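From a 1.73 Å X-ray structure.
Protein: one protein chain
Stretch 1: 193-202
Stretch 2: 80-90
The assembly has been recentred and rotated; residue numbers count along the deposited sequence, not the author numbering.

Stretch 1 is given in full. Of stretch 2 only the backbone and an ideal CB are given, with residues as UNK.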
# COMPACT_ATOMS: atom_id res chain seq x y z
N PRO A 193 -4.95 -25.57 -10.32
CA PRO A 193 -3.62 -25.33 -10.84
C PRO A 193 -3.53 -24.11 -11.71
O PRO A 193 -4.45 -23.77 -12.47
CB PRO A 193 -3.35 -26.59 -11.68
CG PRO A 193 -4.13 -27.64 -10.95
CD PRO A 193 -5.39 -26.95 -10.57
N ALA A 194 -2.45 -23.39 -11.56
CA ALA A 194 -2.22 -22.09 -12.23
C ALA A 194 -0.77 -21.72 -12.20
O ALA A 194 -0.03 -22.05 -11.24
CB ALA A 194 -3.04 -21.02 -11.53
N ARG A 195 -0.33 -21.13 -13.25
CA ARG A 195 1.07 -20.83 -13.43
C ARG A 195 1.19 -19.40 -13.97
O ARG A 195 0.43 -18.99 -14.87
CB ARG A 195 1.66 -21.81 -14.42
CG ARG A 195 3.02 -21.50 -15.00
CD ARG A 195 4.10 -21.54 -14.00
NE ARG A 195 5.41 -21.93 -14.52
CZ ARG A 195 6.31 -21.19 -15.14
NH1 ARG A 195 6.14 -19.91 -15.46
NH2 ARG A 195 7.48 -21.77 -15.49
N GLY A 196 2.12 -18.61 -13.41
CA GLY A 196 2.37 -17.27 -13.84
C GLY A 196 3.49 -17.23 -14.84
O GLY A 196 4.37 -18.11 -14.85
N HIS A 197 3.44 -16.24 -15.69
CA HIS A 197 4.40 -16.08 -16.75
C HIS A 197 4.73 -14.64 -16.94
O HIS A 197 3.83 -13.77 -16.85
CB HIS A 197 3.84 -16.65 -18.12
CG HIS A 197 3.21 -18.00 -18.02
ND1 HIS A 197 3.82 -19.16 -18.45
CD2 HIS A 197 2.01 -18.37 -17.54
CE1 HIS A 197 3.01 -20.18 -18.26
NE2 HIS A 197 1.90 -19.73 -17.72
N PHE A 198 5.98 -14.34 -17.28
CA PHE A 198 6.33 -13.01 -17.70
C PHE A 198 7.59 -13.16 -18.51
O PHE A 198 8.05 -14.28 -18.73
CB PHE A 198 6.51 -12.05 -16.51
CG PHE A 198 7.83 -12.20 -15.78
CD1 PHE A 198 8.05 -13.33 -15.07
CD2 PHE A 198 8.81 -11.23 -15.86
CE1 PHE A 198 9.27 -13.50 -14.44
CE2 PHE A 198 10.00 -11.36 -15.19
CZ PHE A 198 10.25 -12.54 -14.54
N SER A 199 8.09 -12.07 -19.04
CA SER A 199 9.21 -12.17 -19.98
C SER A 199 10.40 -13.04 -19.47
O SER A 199 10.99 -13.78 -20.20
CB SER A 199 9.69 -10.79 -20.29
OG SER A 199 10.81 -10.92 -21.12
N GLY A 200 10.76 -12.86 -18.20
CA GLY A 200 11.81 -13.58 -17.56
C GLY A 200 11.60 -15.07 -17.35
O GLY A 200 12.59 -15.79 -17.19
N ASP A 201 10.36 -15.56 -17.43
CA ASP A 201 10.05 -16.96 -17.29
C ASP A 201 8.65 -17.18 -17.80
O ASP A 201 7.66 -16.97 -17.08
CB ASP A 201 10.13 -17.39 -15.81
CG ASP A 201 9.99 -18.93 -15.60
OD1 ASP A 201 9.03 -19.54 -16.08
OD2 ASP A 201 10.87 -19.55 -14.92
N ALA A 202 8.57 -17.65 -19.04
CA ALA A 202 7.26 -17.85 -19.70
C ALA A 202 7.26 -19.21 -20.42
O ALA A 202 8.20 -19.53 -21.10
CB ALA A 202 6.99 -16.71 -20.70
N UNK A 80 14.97 -8.69 -7.92
CA UNK A 80 13.64 -8.92 -7.32
C UNK A 80 12.75 -9.70 -8.30
O UNK A 80 11.94 -10.51 -7.88
CB UNK A 80 12.98 -7.59 -6.94
N UNK A 81 12.90 -9.47 -9.59
CA UNK A 81 12.18 -10.30 -10.59
C UNK A 81 12.53 -11.78 -10.44
O UNK A 81 11.66 -12.63 -10.51
CB UNK A 81 12.51 -9.84 -12.01
N UNK A 82 13.82 -12.09 -10.21
CA UNK A 82 14.22 -13.47 -10.08
C UNK A 82 13.63 -14.06 -8.84
O UNK A 82 13.28 -15.20 -8.81
CB UNK A 82 15.74 -13.60 -10.06
N UNK A 83 13.59 -13.27 -7.77
CA UNK A 83 12.96 -13.72 -6.56
C UNK A 83 11.50 -14.05 -6.80
O UNK A 83 11.03 -15.07 -6.37
CB UNK A 83 13.10 -12.66 -5.46
N UNK A 84 10.76 -13.15 -7.47
CA UNK A 84 9.35 -13.38 -7.69
C UNK A 84 9.05 -14.54 -8.63
O UNK A 84 8.04 -15.19 -8.46
CB UNK A 84 8.71 -12.10 -8.24
N UNK A 85 9.96 -14.80 -9.57
CA UNK A 85 9.93 -15.99 -10.40
C UNK A 85 9.79 -17.34 -9.69
O UNK A 85 9.06 -18.22 -10.15
CB UNK A 85 11.21 -16.02 -11.23
N UNK A 86 10.37 -17.47 -8.50
CA UNK A 86 10.25 -18.69 -7.68
C UNK A 86 8.82 -18.96 -7.28
O UNK A 86 8.49 -20.06 -6.86
CB UNK A 86 11.12 -18.58 -6.42
N UNK A 87 7.94 -17.99 -7.38
CA UNK A 87 6.58 -18.21 -6.90
C UNK A 87 5.50 -18.17 -8.04
O UNK A 87 4.29 -18.09 -7.75
CB UNK A 87 6.26 -17.15 -5.84
N UNK A 88 5.95 -18.24 -9.28
CA UNK A 88 5.06 -18.35 -10.44
C UNK A 88 4.39 -19.72 -10.50
O UNK A 88 3.30 -19.89 -11.06
CB UNK A 88 5.84 -18.09 -11.73
N UNK A 89 4.98 -20.71 -9.83
CA UNK A 89 4.23 -21.95 -9.57
C UNK A 89 4.44 -22.39 -8.13
O UNK A 89 5.24 -21.83 -7.41
CB UNK A 89 4.66 -23.06 -10.53
N UNK A 90 3.63 -23.32 -7.70
CA UNK A 90 3.61 -23.71 -6.32
C UNK A 90 2.61 -24.82 -6.05
O UNK A 90 1.88 -25.29 -6.92
CB UNK A 90 3.30 -22.50 -5.44

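Position 80 sits in a helix with its CA-to-CB bond out of reach of stretch 1, and 82, 83 and 84 point away, out of reach and sideways in turn; stretch 1 sets no rule for any of them. They are Tyr 80, Arg 82, Leu 83 and Phe 84.

At 81 the bond points toward stretch 1, and the ideal CB already lies 4.3 Å from Phe 198 CE2. A small side chain such as alanine or serine fits without reorganizing the ring. The residue is Ala 81, whose CB makes that apolar contact.

Position 85 points back toward stretch 1, four residues after 81. Its ideal CB is 4.5 Å from Phe 198 CE1 and 4.9 Å from Asp 201 CB, a modest space between a ring and an acid, where serine, threonine, valine or alanine could all sit. Thr 85 uses both branches. Its OG1 donates to Ala 81 O at 2.8 Å, satisfying the hydroxyl within its own stretch while it rests at the edge of the Phe 198 ring, Thr 85 OG1 to Phe 198 CE1 3.3 Å; Thr 85 CG2 lies 3.6 Å from Asp 201 OD2. Water 1 links Thr 85 O and Asp 201 OD2 through two weak hydrogen bonds.

Positions 86 and 87 continue a type I turn that runs from 85 to 88; one points away and the other is out of reach. They are Arg 86 and Phe 87.

At 88 the backbone docks first: Gly 196 N donates to the carbonyl O of 88 at 2.9 Å and 166°, independent of side chain. The CB points toward stretch 1, over a glycine that leaves room, with Phe 198 beyond; leucine, isoleucine or methionine would suit. Leu 88 (m, t) places CD1 4.0 Å from both Phe 198 CD1 and Asp 201 CB. An ideal CB on Gly 196 would be 2.9 Å from Leu 88 CD2, so the bare glycine makes space for this branch.

Position 89 points sideways, its ideal CB 3.8 Å from Arg 195 CD. A nearby guanidinium favors an acid, though asparagine or glutamine could also serve. It is Asp 89. Asp 201 OD1 already holds Arg 195 NH2 in a salt bridge at 2.8 Å, while Asp 89 OD2 stays 4.1 Å from Arg 195 NE; water 3 bridges these last two atoms. Water 2 likewise joins Asp 89 OD1 to Ala 194 N.

Position 90 is fully extended and meets nothing of stretch 1; it is Gly 90.

Stretch 2, residues 80-90: YARLFTRFLDG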
# COMPACT_ATOMS: atom_id res chain seq x y z
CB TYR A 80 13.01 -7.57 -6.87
CG TYR A 80 13.59 -7.13 -5.53
CD1 TYR A 80 14.78 -6.45 -5.47
CD2 TYR A 80 12.93 -7.37 -4.36
CE1 TYR A 80 15.36 -6.07 -4.26
CE2 TYR A 80 13.51 -7.02 -3.12
CZ TYR A 80 14.73 -6.42 -3.09
OH TYR A 80 15.33 -6.02 -1.88
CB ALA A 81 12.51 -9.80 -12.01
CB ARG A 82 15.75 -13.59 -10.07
CG ARG A 82 16.41 -13.39 -11.45
CD ARG A 82 17.85 -13.91 -11.48
NE ARG A 82 18.69 -13.15 -10.54
CZ ARG A 82 19.31 -12.00 -10.81
NH1 ARG A 82 19.23 -11.48 -12.05
NH2 ARG A 82 20.03 -11.37 -9.87
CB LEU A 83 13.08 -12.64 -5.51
CG LEU A 83 12.36 -12.92 -4.22
CD1 LEU A 83 13.07 -14.07 -3.53
CD2 LEU A 83 12.38 -11.64 -3.33
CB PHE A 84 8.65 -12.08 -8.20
CG PHE A 84 8.77 -10.91 -7.28
CD1 PHE A 84 8.86 -11.08 -5.89
CD2 PHE A 84 8.69 -9.61 -7.78
CE1 PHE A 84 9.01 -9.97 -5.04
CE2 PHE A 84 8.80 -8.51 -6.95
CZ PHE A 84 8.97 -8.67 -5.59
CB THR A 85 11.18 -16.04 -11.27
OG1 THR A 85 11.23 -14.86 -12.09
CG2 THR A 85 11.18 -17.26 -12.11
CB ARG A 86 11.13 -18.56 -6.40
CG ARG A 86 12.54 -18.09 -6.80
CD ARG A 86 13.67 -18.29 -5.82
NE ARG A 86 13.38 -17.93 -4.44
CZ ARG A 86 13.08 -18.78 -3.45
NH1 ARG A 86 12.88 -18.31 -2.21
NH2 ARG A 86 12.95 -20.10 -3.70
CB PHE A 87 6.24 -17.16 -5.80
CG PHE A 87 7.31 -17.06 -4.73
CD1 PHE A 87 7.54 -18.15 -3.89
CD2 PHE A 87 8.13 -15.97 -4.65
CE1 PHE A 87 8.58 -18.14 -2.99
CE2 PHE A 87 9.13 -15.94 -3.71
CZ PHE A 87 9.35 -17.02 -2.88
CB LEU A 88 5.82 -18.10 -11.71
CG LEU A 88 6.42 -16.77 -11.88
CD1 LEU A 88 7.30 -16.71 -13.11
CD2 LEU A 88 5.41 -15.63 -11.96
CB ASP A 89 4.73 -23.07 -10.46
CG ASP A 89 3.57 -24.09 -10.88
OD1 ASP A 89 2.50 -24.22 -10.14
OD2 ASP A 89 3.80 -24.76 -11.96
O HOH W 1 9.96 -20.81 -11.99
O HOH W 2 -0.23 -25.20 -10.47
O HOH W 3 5.94 -24.53 -13.59
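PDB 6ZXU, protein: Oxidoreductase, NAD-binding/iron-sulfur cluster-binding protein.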